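Local coordinates for angiogenin-1 (Salmo salar, PDB 7BFK), which probably acts as a secreted pancreatic-type ribonuclease that cleaves RNA, and appears to be auto-inhibited, at residues P75-I80 against S98-V103; K43-L48 against V119-T124; N67-S72 against K102-C107; Q53-C58 against G109-H114. One frame throughout, in Å; residues are numbered along the deposited sequence.

Interaction 1 of 4, residues P75-I80 against S98-V103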
loop_
_atom_site.group_PDB
_atom_site.type_symbol
_atom_site.label_atom_id
_atom_site.label_comp_id
_atom_site.label_asym_id
_atom_site.label_seq_id
_atom_site.Cartn_x
_atom_site.Cartn_y
_atom_site.Cartn_z
ATOM N N PRO A 75 5.682 8.300 -11.524
ATOM C CA PRO A 75 4.954 7.044 -11.450
ATOM C C PRO A 75 5.828 5.951 -10.819
ATOM O O PRO A 75 7.044 6.034 -10.906
ATOM C CB PRO A 75 4.651 6.738 -12.916
ATOM C CG PRO A 75 5.828 7.335 -13.647
ATOM C CD PRO A 75 6.166 8.599 -12.888
ATOM N N PHE A 76 5.184 4.965 -10.206
ATOM C CA PHE A 76 5.807 3.792 -9.569
ATOM C C PHE A 76 5.266 2.517 -10.223
ATOM O O PHE A 76 4.124 2.533 -10.739
ATOM C CB PHE A 76 5.482 3.759 -8.062
ATOM C CG PHE A 76 6.208 4.772 -7.227
ATOM C CD1 PHE A 76 5.726 6.064 -7.095
ATOM C CD2 PHE A 76 7.404 4.449 -6.597
ATOM C CE1 PHE A 76 6.411 6.995 -6.330
ATOM C CE2 PHE A 76 8.084 5.389 -5.831
ATOM C CZ PHE A 76 7.587 6.658 -5.707
ATOM N N SER A 77 6.073 1.456 -10.267
ATOM C CA SER A 77 5.583 0.100 -10.576
ATOM C C SER A 77 4.793 -0.346 -9.358
ATOM O O SER A 77 5.326 -0.209 -8.240
ATOM C CB SER A 77 6.668 -0.897 -10.869
ATOM O OG SER A 77 7.191 -0.690 -12.151
ATOM N N VAL A 78 3.577 -0.827 -9.563
ATOM C CA VAL A 78 2.729 -1.310 -8.445
ATOM C C VAL A 78 2.184 -2.682 -8.808
ATOM O O VAL A 78 2.116 -3.034 -10.006
ATOM C CB VAL A 78 1.593 -0.321 -8.103
ATOM C CG1 VAL A 78 2.134 1.037 -7.685
ATOM C CG2 VAL A 78 0.604 -0.170 -9.245
ATOM N N VAL A 79 1.847 -3.430 -7.776
ATOM C CA VAL A 79 1.114 -4.711 -7.859
ATOM C C VAL A 79 -0.150 -4.503 -7.033
ATOM O O VAL A 79 -0.026 -4.086 -5.865
ATOM C CB VAL A 79 1.940 -5.910 -7.362
ATOM C CG1 VAL A 79 1.048 -7.120 -7.137
ATOM C CG2 VAL A 79 3.089 -6.241 -8.325
ATOM N N ILE A 80 -1.306 -4.771 -7.630
ATOM C CA ILE A 80 -2.636 -4.669 -6.986
ATOM C C ILE A 80 -3.170 -6.085 -6.794
ATOM O O ILE A 80 -3.284 -6.843 -7.806
ATOM C CB ILE A 80 -3.583 -3.789 -7.828
ATOM C CG1 ILE A 80 -2.962 -2.414 -8.094
ATOM C CG2 ILE A 80 -4.957 -3.661 -7.166
ATOM C CD1 ILE A 80 -3.481 -1.745 -9.321
ATOM N N SER A 98 -0.552 -5.872 -12.427
ATOM C CA SER A 98 0.597 -4.956 -12.442
ATOM C C SER A 98 0.153 -3.680 -13.136
ATOM O O SER A 98 -0.749 -3.757 -13.997
ATOM C CB SER A 98 1.775 -5.596 -13.126
ATOM O OG SER A 98 2.921 -4.785 -12.967
ATOM N N ALA A 99 0.720 -2.552 -12.738
ATOM C CA ALA A 99 0.462 -1.236 -13.343
ATOM C C ALA A 99 1.623 -0.298 -13.027
ATOM O O ALA A 99 2.452 -0.606 -12.138
ATOM C CB ALA A 99 -0.850 -0.667 -12.843
ATOM N N THR A 100 1.681 0.799 -13.764
ATOM C CA THR A 100 2.641 1.887 -13.571
ATOM C C THR A 100 1.810 3.137 -13.331
ATOM O O THR A 100 1.148 3.579 -14.270
ATOM C CB THR A 100 3.615 2.012 -14.744
ATOM O OG1 THR A 100 4.218 0.733 -14.943
ATOM C CG2 THR A 100 4.666 3.053 -14.456
ATOM N N LYS A 101 1.827 3.666 -12.113
ATOM C CA LYS A 101 0.922 4.788 -11.759
ATOM C C LYS A 101 1.529 5.695 -10.704
ATOM O O LYS A 101 2.396 5.249 -9.926
ATOM C CB LYS A 101 -0.423 4.211 -11.286
ATOM C CG LYS A 101 -1.242 3.619 -12.426
ATOM C CD LYS A 101 -2.715 3.625 -12.248
ATOM C CE LYS A 101 -3.448 3.236 -13.518
ATOM N NZ LYS A 101 -3.356 4.295 -14.547
ATOM N N LYS A 102 1.128 6.958 -10.728
ATOM C CA LYS A 102 1.423 7.885 -9.624
ATOM C C LYS A 102 0.603 7.334 -8.460
ATOM O O LYS A 102 -0.512 6.804 -8.721
ATOM C CB LYS A 102 1.077 9.324 -9.993
ATOM C CG LYS A 102 1.843 9.839 -11.206
ATOM C CD LYS A 102 1.679 11.309 -11.462
ATOM C CE LYS A 102 2.142 11.719 -12.839
ATOM N NZ LYS A 102 3.344 10.962 -13.242
ATOM N N VAL A 103 1.139 7.388 -7.254
ATOM C CA VAL A 103 0.428 6.855 -6.062
ATOM C C VAL A 103 -0.074 8.035 -5.228
ATOM O O VAL A 103 0.521 9.145 -5.301
ATOM C CB VAL A 103 1.324 5.913 -5.260
ATOM C CG1 VAL A 103 1.673 4.680 -6.073
ATOM C CG2 VAL A 103 2.579 6.628 -4.775
#
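Pro75 meets the carbon chain of Lys102 alongside, the two side chains pointing the same way. The lysine bends at its last torsion, and its NZ ends 3.7 Å from Pro75 CD. Phe76 opens the ladder as a hydrogen-bonded pair with Lys101. Its N-H reaches Lys101 O at 2.8 Å, nearly straight at the hydrogen, but from above the carbonyl plane. In the return bond Lys101 N lies in the plane of the Phe76 carbonyl. With Phe76 CG anti to its carbonyl carbon, the Phe76 and Val103 side chains cross at about a right angle, CD1 standing 4.0 Å from Val103 CG2. Ser77 faces Thr100 in a non-hydrogen-bonded pair, where the CA atoms close to 4.6 Å and Ser77 CA-H points at Ala99 O. Val78 pairs with Ala99 through two more bonds, the shorter being Val78 N to Ala99 O at 2.8 Å. Its two methyls divide the packing: CG2 lies 3.9 Å from Ala99 CB, and CG1 slides past Val103 CG1. Val79 sits opposite Ser98 in the next non-hydrogen-bonded pair, on the same face as Ser77 and Thr100, while Ile80 turns to Thr45 and Ile123. With strand axes 135° apart, this is a twisted antiparallel beta hairpin, the long hairpin at the centre of the pancreatic ribonuclease sheet.

Interaction 2 of 4, residues K43-L48 against V119-T124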
loop_
_atom_site.group_PDB
_atom_site.type_symbol
_atom_site.label_atom_id
_atom_site.label_comp_id
_atom_site.label_asym_id
_atom_site.label_seq_id
_atom_site.Cartn_x
_atom_site.Cartn_y
_atom_site.Cartn_z
ATOM N N LYS A 43 -8.852 -5.264 -1.243
ATOM C CA LYS A 43 -7.774 -4.838 -2.148
ATOM C C LYS A 43 -6.581 -4.355 -1.340
ATOM O O LYS A 43 -6.777 -3.812 -0.230
ATOM C CB LYS A 43 -8.267 -3.699 -3.046
ATOM C CG LYS A 43 -7.285 -3.216 -4.090
ATOM C CD LYS A 43 -7.933 -2.270 -5.102
ATOM C CE LYS A 43 -8.549 -1.049 -4.453
ATOM N NZ LYS A 43 -7.517 -0.056 -4.072
ATOM N N ASN A 44 -5.393 -4.551 -1.882
ATOM C CA ASN A 44 -4.170 -3.944 -1.325
ATOM C C ASN A 44 -3.213 -3.686 -2.473
ATOM O O ASN A 44 -3.056 -4.565 -3.305
ATOM C CB ASN A 44 -3.516 -4.767 -0.232
ATOM C CG ASN A 44 -2.566 -3.918 0.578
ATOM O OD1 ASN A 44 -3.014 -3.163 1.428
ATOM N ND2 ASN A 44 -1.267 -4.079 0.344
ATOM N N THR A 45 -2.633 -2.495 -2.496
ATOM C CA THR A 45 -1.661 -2.045 -3.511
ATOM C C THR A 45 -0.256 -1.992 -2.880
ATOM O O THR A 45 -0.081 -1.328 -1.820
ATOM C CB THR A 45 -2.100 -0.708 -4.111
ATOM O OG1 THR A 45 -3.480 -0.800 -4.495
ATOM C CG2 THR A 45 -1.241 -0.285 -5.274
ATOM N N PHE A 46 0.693 -2.629 -3.543
ATOM C CA PHE A 46 2.130 -2.688 -3.182
ATOM C C PHE A 46 2.936 -1.837 -4.161
ATOM O O PHE A 46 2.720 -1.942 -5.370
ATOM C CB PHE A 46 2.616 -4.140 -3.192
ATOM C CG PHE A 46 1.887 -5.047 -2.236
ATOM C CD1 PHE A 46 0.733 -5.705 -2.634
ATOM C CD2 PHE A 46 2.348 -5.241 -0.940
ATOM C CE1 PHE A 46 0.058 -6.540 -1.756
ATOM C CE2 PHE A 46 1.664 -6.066 -0.058
ATOM C CZ PHE A 46 0.516 -6.709 -0.470
ATOM N N ILE A 47 3.820 -0.990 -3.630
ATOM C CA ILE A 47 4.742 -0.132 -4.423
ATOM C C ILE A 47 6.089 -0.855 -4.546
ATOM O O ILE A 47 6.654 -1.248 -3.517
ATOM C CB ILE A 47 4.911 1.250 -3.780
ATOM C CG1 ILE A 47 3.565 1.922 -3.497
ATOM C CG2 ILE A 47 5.792 2.126 -4.651
ATOM C CD1 ILE A 47 3.680 3.080 -2.558
ATOM N N LEU A 48 6.599 -0.992 -5.759
ATOM C CA LEU A 48 7.912 -1.645 -6.002
ATOM C C LEU A 48 8.993 -0.568 -5.976
ATOM O O LEU A 48 9.392 -0.124 -7.041
ATOM C CB LEU A 48 7.869 -2.403 -7.335
ATOM C CG LEU A 48 7.174 -3.767 -7.291
ATOM C CD1 LEU A 48 5.714 -3.649 -6.903
ATOM C CD2 LEU A 48 7.301 -4.508 -8.623
ATOM N N VAL A 119 -8.026 0.715 4.595
ATOM C CA VAL A 119 -8.151 1.255 3.212
ATOM C C VAL A 119 -6.847 0.920 2.478
ATOM O O VAL A 119 -6.129 -0.005 2.895
ATOM C CB VAL A 119 -8.527 2.754 3.153
ATOM C CG1 VAL A 119 -8.708 3.249 1.713
ATOM C CG2 VAL A 119 -9.795 3.046 3.947
ATOM N N ASP A 120 -6.544 1.647 1.429
ATOM C CA ASP A 120 -5.407 1.315 0.557
ATOM C C ASP A 120 -4.856 2.630 0.009
ATOM O O ASP A 120 -5.537 3.670 0.098
ATOM C CB ASP A 120 -5.923 0.366 -0.535
ATOM C CG ASP A 120 -4.888 -0.254 -1.435
ATOM O OD1 ASP A 120 -3.700 -0.255 -1.038
ATOM O OD2 ASP A 120 -5.288 -0.738 -2.551
ATOM N N ILE A 121 -3.678 2.592 -0.571
ATOM C CA ILE A 121 -3.140 3.787 -1.248
ATOM C C ILE A 121 -3.941 3.944 -2.537
ATOM O O ILE A 121 -4.619 2.976 -2.938
ATOM C CB ILE A 121 -1.636 3.644 -1.492
ATOM C CG1 ILE A 121 -1.335 2.436 -2.364
ATOM C CG2 ILE A 121 -0.893 3.563 -0.154
ATOM C CD1 ILE A 121 0.057 2.452 -2.921
ATOM N N GLY A 122 -3.866 5.117 -3.134
ATOM C CA GLY A 122 -4.549 5.422 -4.397
ATOM C C GLY A 122 -3.585 5.337 -5.547
ATOM O O GLY A 122 -2.349 5.305 -5.309
ATOM N N ILE A 123 -4.127 5.275 -6.758
ATOM C CA ILE A 123 -3.352 5.256 -8.017
ATOM C C ILE A 123 -4.051 6.206 -8.974
ATOM O O ILE A 123 -5.327 6.342 -8.896
ATOM C CB ILE A 123 -3.218 3.839 -8.612
ATOM C CG1 ILE A 123 -4.579 3.176 -8.834
ATOM C CG2 ILE A 123 -2.308 2.985 -7.765
ATOM C CD1 ILE A 123 -4.491 1.847 -9.595
ATOM N N THR A 124 -3.275 6.859 -9.825
ATOM C CA THR A 124 -3.813 7.783 -10.841
ATOM C C THR A 124 -2.821 7.964 -11.994
ATOM O O THR A 124 -1.595 7.803 -11.763
ATOM C CB THR A 124 -4.168 9.122 -10.203
ATOM O OG1 THR A 124 -4.696 9.936 -11.254
ATOM C CG2 THR A 124 -2.988 9.789 -9.534
HETATM O O HOH W 1 -4.905 1.323 -5.445
#
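The Asp120 carboxylate is gripped by both oxygens. Its CG stands anti to the backbone N (chi1 -172°), which carries the group across the side chains of Lys43 and Thr45 at about a right angle to each. OD2 accepts twice: Lys43 NZ comes to its anti lone pair at 2.8 Å, forming a salt bridge, and Thr45 OG1 donates to its syn lone pair at 2.7 Å. The lysine reaches it by bending at its last two torsions. OD1 uses its syn lone pair for Thr45 N, 2.9 Å away with 155° at the hydrogen, and also takes a weak bond from Ile121 N. Thr45 thus offers backbone N-H and hydroxyl to one carboxylate, and its OG1 is in turn an acceptor for a water at 2.7 Å. That water also donates to Ile121 O and accepts a weak bond from Lys43 NZ. On the same edge of the strand Thr45 O is hydrogen-bonded to His14 ND1. The charged partner probably favours an ionised Asp120. Away from these polar groups, Ile121 CD1 meets Ile47 CG1 at 3.6 Å. An alanine at Asp120 would remove the salt bridge and both bonds to Thr45, and would probably loosen the C-terminal segment from strand 43-47. The strand belongs to the CKxxNTF signature of pancreatic ribonucleases; relatives bind the pyrimidine base at the threonine of this motif, so a carboxylate in that place is consistent with the auto-inhibition described for this enzyme.

Interaction 3 of 4, residues N67-S72 against K102-C107; sequences NNLVQS and KVIIAC
Backbone hydrogen bonds carry most of this antiparallel pairing. Val70 and Ile105 form a hydrogen-bonded pair, with Val70 N 2.8 Å from Ile105 O and nearly along the C=O axis, and Ile105 N returning to Val70 O at 2.9 Å. Toward one end Cys107 N reaches Asn68 O at a longer 3.3 Å; toward the other, Ser72 N donates to Val103 O. CA-H...O contacts such as Gln71 CA to Val103 O fill the non-hydrogen-bonded positions. One side-chain bond completes the ladder. Ser72 OG, set between its backbone N and carbonyl carbon (chi1 67°), accepts Val103 N at 3.0 Å, so the hydroxyl serves where a main-chain carbonyl would be expected; the same hydroxyl is hydrogen-bonded to Lys74 O. An alanine at Ser72 would remove that acceptor and would probably leave Val103 N without its partner and the turn after the strand less fixed. Side-chain packing divides by face. On the side of Val70, its CG2 touches Cys107 SG at 3.6 Å. On the side of Leu69 and Gln71, Leu69 CB meets Ile104 CG2 at 4.0 Å, while Gln71 crosses Lys102 obliquely, NE2 3.8 Å from Lys102 CD. The lysine chain then runs over Ser72 O. Strand 69-72 is flanked by strand 62-64, through Gln71 and Thr63, and by strand 93-108, whose residues Lys102 and Ile104 hydrogen-bond to strand 122-124 and Ala106 to Val113; Ile57 covers Ser72 and Val103.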
loop_
_atom_site.group_PDB
_atom_site.type_symbol
_atom_site.label_atom_id
_atom_site.label_comp_id
_atom_site.label_asym_id
_atom_site.label_seq_id
_atom_site.Cartn_x
_atom_site.Cartn_y
_atom_site.Cartn_z
ATOM N N ASN A 67 -6.915 16.923 2.167
ATOM C CA ASN A 67 -7.133 16.048 3.346
ATOM C C ASN A 67 -5.871 15.225 3.608
ATOM O O ASN A 67 -5.994 14.000 3.842
ATOM C CB ASN A 67 -8.360 15.154 3.151
ATOM N N ASN A 68 -4.711 15.881 3.551
ATOM C CA ASN A 68 -3.375 15.286 3.835
ATOM C C ASN A 68 -2.957 14.325 2.726
ATOM O O ASN A 68 -1.905 13.675 2.902
ATOM C CB ASN A 68 -3.339 14.550 5.176
ATOM C CG ASN A 68 -3.345 15.493 6.358
ATOM O OD1 ASN A 68 -3.460 16.708 6.192
ATOM N ND2 ASN A 68 -3.212 14.943 7.554
ATOM N N LEU A 69 -3.712 14.243 1.626
ATOM C CA LEU A 69 -3.371 13.325 0.511
ATOM C C LEU A 69 -2.344 13.995 -0.398
ATOM O O LEU A 69 -2.505 15.199 -0.745
ATOM C CB LEU A 69 -4.626 12.899 -0.256
ATOM C CG LEU A 69 -5.633 12.070 0.546
ATOM C CD1 LEU A 69 -6.852 11.740 -0.293
ATOM C CD2 LEU A 69 -4.998 10.799 1.068
ATOM N N VAL A 70 -1.320 13.228 -0.773
ATOM C CA VAL A 70 -0.219 13.680 -1.647
ATOM C C VAL A 70 -0.099 12.679 -2.791
ATOM O O VAL A 70 -0.105 11.458 -2.525
ATOM C CB VAL A 70 1.084 13.808 -0.845
ATOM C CG1 VAL A 70 2.182 14.447 -1.672
ATOM C CG2 VAL A 70 0.860 14.587 0.446
ATOM N N GLN A 71 -0.036 13.187 -4.011
ATOM C CA GLN A 71 0.137 12.393 -5.242
ATOM C C GLN A 71 1.609 12.461 -5.623
ATOM O O GLN A 71 2.151 13.577 -5.695
ATOM C CB GLN A 71 -0.800 12.942 -6.312
ATOM C CG GLN A 71 -0.573 12.390 -7.699
ATOM C CD GLN A 71 -1.600 12.924 -8.658
ATOM O OE1 GLN A 71 -2.794 12.936 -8.374
ATOM N NE2 GLN A 71 -1.138 13.328 -9.825
ATOM N N SER A 72 2.252 11.323 -5.824
ATOM C CA SER A 72 3.663 11.273 -6.251
ATOM C C SER A 72 3.799 11.981 -7.613
ATOM O O SER A 72 2.883 11.867 -8.472
ATOM C CB SER A 72 4.177 9.843 -6.284
ATOM O OG SER A 72 3.532 9.123 -7.300
ATOM N N LYS A 102 1.128 6.958 -10.728
ATOM C CA LYS A 102 1.423 7.885 -9.624
ATOM C C LYS A 102 0.603 7.334 -8.460
ATOM O O LYS A 102 -0.512 6.804 -8.721
ATOM C CB LYS A 102 1.077 9.324 -9.993
ATOM C CG LYS A 102 1.843 9.839 -11.206
ATOM C CD LYS A 102 1.679 11.309 -11.462
ATOM C CE LYS A 102 2.142 11.719 -12.839
ATOM N NZ LYS A 102 3.344 10.962 -13.242
ATOM N N VAL A 103 1.139 7.388 -7.254
ATOM C CA VAL A 103 0.428 6.855 -6.062
ATOM C C VAL A 103 -0.074 8.035 -5.228
ATOM O O VAL A 103 0.521 9.145 -5.301
ATOM C CB VAL A 103 1.324 5.913 -5.260
ATOM C CG1 VAL A 103 1.673 4.680 -6.073
ATOM C CG2 VAL A 103 2.579 6.628 -4.775
ATOM N N ILE A 104 -1.182 7.831 -4.536
ATOM C CA ILE A 104 -1.771 8.843 -3.636
ATOM C C ILE A 104 -1.727 8.277 -2.229
ATOM O O ILE A 104 -2.347 7.246 -1.987
ATOM C CB ILE A 104 -3.174 9.238 -4.078
ATOM C CG1 ILE A 104 -3.210 9.603 -5.565
ATOM C CG2 ILE A 104 -3.657 10.367 -3.183
ATOM C CD1 ILE A 104 -4.596 9.589 -6.176
ATOM N N ILE A 105 -0.997 8.942 -1.350
ATOM C CA ILE A 105 -0.783 8.489 0.045
ATOM C C ILE A 105 -1.102 9.640 0.992
ATOM O O ILE A 105 -1.301 10.757 0.527
ATOM C CB ILE A 105 0.665 8.020 0.227
ATOM C CG1 ILE A 105 1.644 9.197 0.161
ATOM C CG2 ILE A 105 1.006 6.940 -0.780
ATOM C CD1 ILE A 105 3.064 8.831 0.485
ATOM N N ALA A 106 -1.158 9.326 2.271
ATOM C CA ALA A 106 -1.284 10.290 3.364
ATOM C C ALA A 106 0.123 10.533 3.892
ATOM O O ALA A 106 0.921 9.559 3.969
ATOM C CB ALA A 106 -2.223 9.753 4.428
ATOM N N CYS A 107 0.455 11.786 4.146
ATOM C CA CYS A 107 1.737 12.201 4.754
ATOM C C CYS A 107 1.457 12.820 6.122
ATOM O O CYS A 107 0.537 13.639 6.214
ATOM C CB CYS A 107 2.474 13.219 3.892
ATOM S SG CYS A 107 3.098 12.544 2.327
#

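Interaction 4 of 4, residues Q53-C58 against G109-H114; sequences QVQAIC and GKFPVH
Gln55 and Lys110 lie side by side and point the same way, and this alignment sets the polar half of the contact. The glutamine leaves its helix with CG anti to the backbone N (chi1 -179°) and stays extended, so that its flank runs past the lysine carbonyl, CG coming to 3.1 Å of Lys110 O. The amide end lies over the same oxygen, NE2 3.2 Å from Lys110 O. The acceptor lies close to the amide plane, but NE2 stands 55° above the carbonyl plane, a poor direction for a lone pair. Lys110 itself folds over the neighbouring ring, its CG 3.7 Å above one face of Phe111 and offset toward the rim, while Gln55 NE2 approaches that ring obliquely. The apolar half centres on Pro112, whose CB is directed at the helical segment and whose ring carbons make the contact. Its CD rests 3.6 Å from Cys58 SG, and its CG is 3.7 Å from Val54 O. Cys58, with SG anti to its carbonyl carbon, presents the sulfur to the backbone as well, at 3.5 Å from Pro112 N. That sulfur is committed to a disulfide with Cys107, on the strand that pairs with 111-113. The Cys58-Cys107 bridge, beside the segment that carries His114, belongs to the conserved disulfide framework of the pancreatic ribonuclease fold; His114 is probably the counterpart of a histidine that acts in catalysis in relatives.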
loop_
_atom_site.group_PDB
_atom_site.type_symbol
_atom_site.label_atom_id
_atom_site.label_comp_id
_atom_site.label_asym_id
_atom_site.label_seq_id
_atom_site.Cartn_x
_atom_site.Cartn_y
_atom_site.Cartn_z
ATOM N N GLN A 53 12.397 6.365 -1.617
ATOM C CA GLN A 53 11.678 6.840 -2.826
ATOM C C GLN A 53 10.245 7.194 -2.434
ATOM O O GLN A 53 9.682 8.151 -2.988
ATOM C CB GLN A 53 11.625 5.772 -3.919
ATOM C CG GLN A 53 12.978 5.199 -4.354
ATOM C CD GLN A 53 12.823 4.298 -5.560
ATOM O OE1 GLN A 53 13.329 3.169 -5.607
ATOM N NE2 GLN A 53 12.098 4.791 -6.557
ATOM N N VAL A 54 9.650 6.415 -1.543
ATOM C CA VAL A 54 8.245 6.646 -1.116
ATOM C C VAL A 54 8.225 7.776 -0.081
ATOM O O VAL A 54 7.303 8.608 -0.169
ATOM C CB VAL A 54 7.570 5.355 -0.610
ATOM C CG1 VAL A 54 6.113 5.598 -0.266
ATOM C CG2 VAL A 54 7.689 4.225 -1.628
ATOM N N GLN A 55 9.194 7.833 0.848
ATOM C CA GLN A 55 9.223 8.900 1.881
ATOM C C GLN A 55 9.351 10.249 1.158
ATOM O O GLN A 55 8.696 11.215 1.584
ATOM C CB GLN A 55 10.331 8.691 2.917
ATOM C CG GLN A 55 10.350 9.785 3.987
ATOM C CD GLN A 55 11.309 9.534 5.130
ATOM O OE1 GLN A 55 12.366 8.924 4.974
ATOM N NE2 GLN A 55 10.932 10.008 6.309
ATOM N N ALA A 56 10.092 10.280 0.054
ATOM C CA ALA A 56 10.352 11.502 -0.741
ATOM C C ALA A 56 9.033 12.125 -1.230
ATOM O O ALA A 56 9.024 13.336 -1.468
ATOM C CB ALA A 56 11.278 11.181 -1.893
ATOM N N ILE A 57 7.966 11.336 -1.400
ATOM C CA ILE A 57 6.637 11.852 -1.860
ATOM C C ILE A 57 6.182 12.961 -0.902
ATOM O O ILE A 57 5.514 13.919 -1.355
ATOM C CB ILE A 57 5.591 10.721 -1.956
ATOM C CG1 ILE A 57 5.950 9.719 -3.050
ATOM C CG2 ILE A 57 4.195 11.297 -2.170
ATOM C CD1 ILE A 57 5.156 8.428 -2.997
ATOM N N CYS A 58 6.546 12.823 0.364
ATOM C CA CYS A 58 6.171 13.734 1.466
ATOM C C CYS A 58 7.162 14.910 1.558
ATOM O O CYS A 58 6.792 15.912 2.153
ATOM C CB CYS A 58 6.125 12.979 2.792
ATOM S SG CYS A 58 4.884 11.652 2.861
ATOM N N GLY A 109 3.680 14.918 8.274
ATOM C CA GLY A 109 4.984 15.584 8.177
ATOM C C GLY A 109 5.781 14.906 7.084
ATOM O O GLY A 109 5.224 14.753 5.981
ATOM N N LYS A 110 6.987 14.419 7.395
ATOM C CA LYS A 110 7.907 13.789 6.412
ATOM C C LYS A 110 7.595 12.296 6.227
ATOM O O LYS A 110 8.337 11.668 5.446
ATOM C CB LYS A 110 9.363 13.910 6.872
ATOM C CG LYS A 110 9.748 13.016 8.050
ATOM C CD LYS A 110 11.249 12.927 8.320
ATOM C CE LYS A 110 11.781 14.040 9.193
ATOM N NZ LYS A 110 11.367 13.870 10.606
ATOM N N PHE A 111 6.550 11.767 6.882
ATOM C CA PHE A 111 6.244 10.309 6.944
ATOM C C PHE A 111 4.957 9.898 6.235
ATOM O O PHE A 111 3.857 10.298 6.608
ATOM C CB PHE A 111 6.074 9.833 8.393
ATOM C CG PHE A 111 7.307 9.931 9.250
ATOM C CD1 PHE A 111 8.337 9.010 9.121
ATOM C CD2 PHE A 111 7.424 10.923 10.218
ATOM C CE1 PHE A 111 9.469 9.093 9.919
ATOM C CE2 PHE A 111 8.554 10.999 11.019
ATOM C CZ PHE A 111 9.577 10.088 10.865
ATOM N N PRO A 112 5.063 9.040 5.199
ATOM C CA PRO A 112 3.899 8.368 4.644
ATOM C C PRO A 112 3.228 7.587 5.781
ATOM O O PRO A 112 3.951 6.998 6.582
ATOM C CB PRO A 112 4.482 7.407 3.598
ATOM C CG PRO A 112 5.792 8.052 3.204
ATOM C CD PRO A 112 6.300 8.729 4.465
ATOM N N VAL A 113 1.898 7.600 5.837
ATOM C CA VAL A 113 1.104 6.892 6.884
ATOM C C VAL A 113 -0.175 6.330 6.284
ATOM O O VAL A 113 -0.651 6.861 5.279
ATOM C CB VAL A 113 0.778 7.837 8.067
ATOM C CG1 VAL A 113 2.019 8.174 8.853
ATOM C CG2 VAL A 113 0.090 9.110 7.601
ATOM N N HIS A 114 -0.726 5.298 6.932
ATOM C CA HIS A 114 -2.048 4.689 6.628
ATOM C C HIS A 114 -2.761 4.500 7.974
ATOM O O HIS A 114 -2.159 3.907 8.888
ATOM C CB HIS A 114 -1.904 3.386 5.826
ATOM C CG HIS A 114 -1.430 2.238 6.655
ATOM N ND1 HIS A 114 -2.306 1.386 7.299
ATOM C CD2 HIS A 114 -0.189 1.818 6.981
ATOM C CE1 HIS A 114 -1.621 0.480 7.971
ATOM N NE2 HIS A 114 -0.324 0.724 7.793
#

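All four contacts draw on one curled antiparallel sheet. Strand 93-108 is the common spine: interaction 1 uses its middle, and interaction 3 continues from Lys102 onward, their centres about 14 Å apart. Strand 43-47 of interaction 2 borders strand 76-85 of interaction 1, centres about 8 Å apart, while strand 122-124 is probably hydrogen-bonded to strand 93-108 through Gly122 and Thr124. Interactions 3 and 4, also about 8 Å apart, are joined covalently by Cys58-Cys107. Along the chain, interaction 2 spans the other three, and interaction 4 encloses interactions 1 and 3. The C-terminal segment is thereby bound at two places, probably holding Asp120 at strand 43-47.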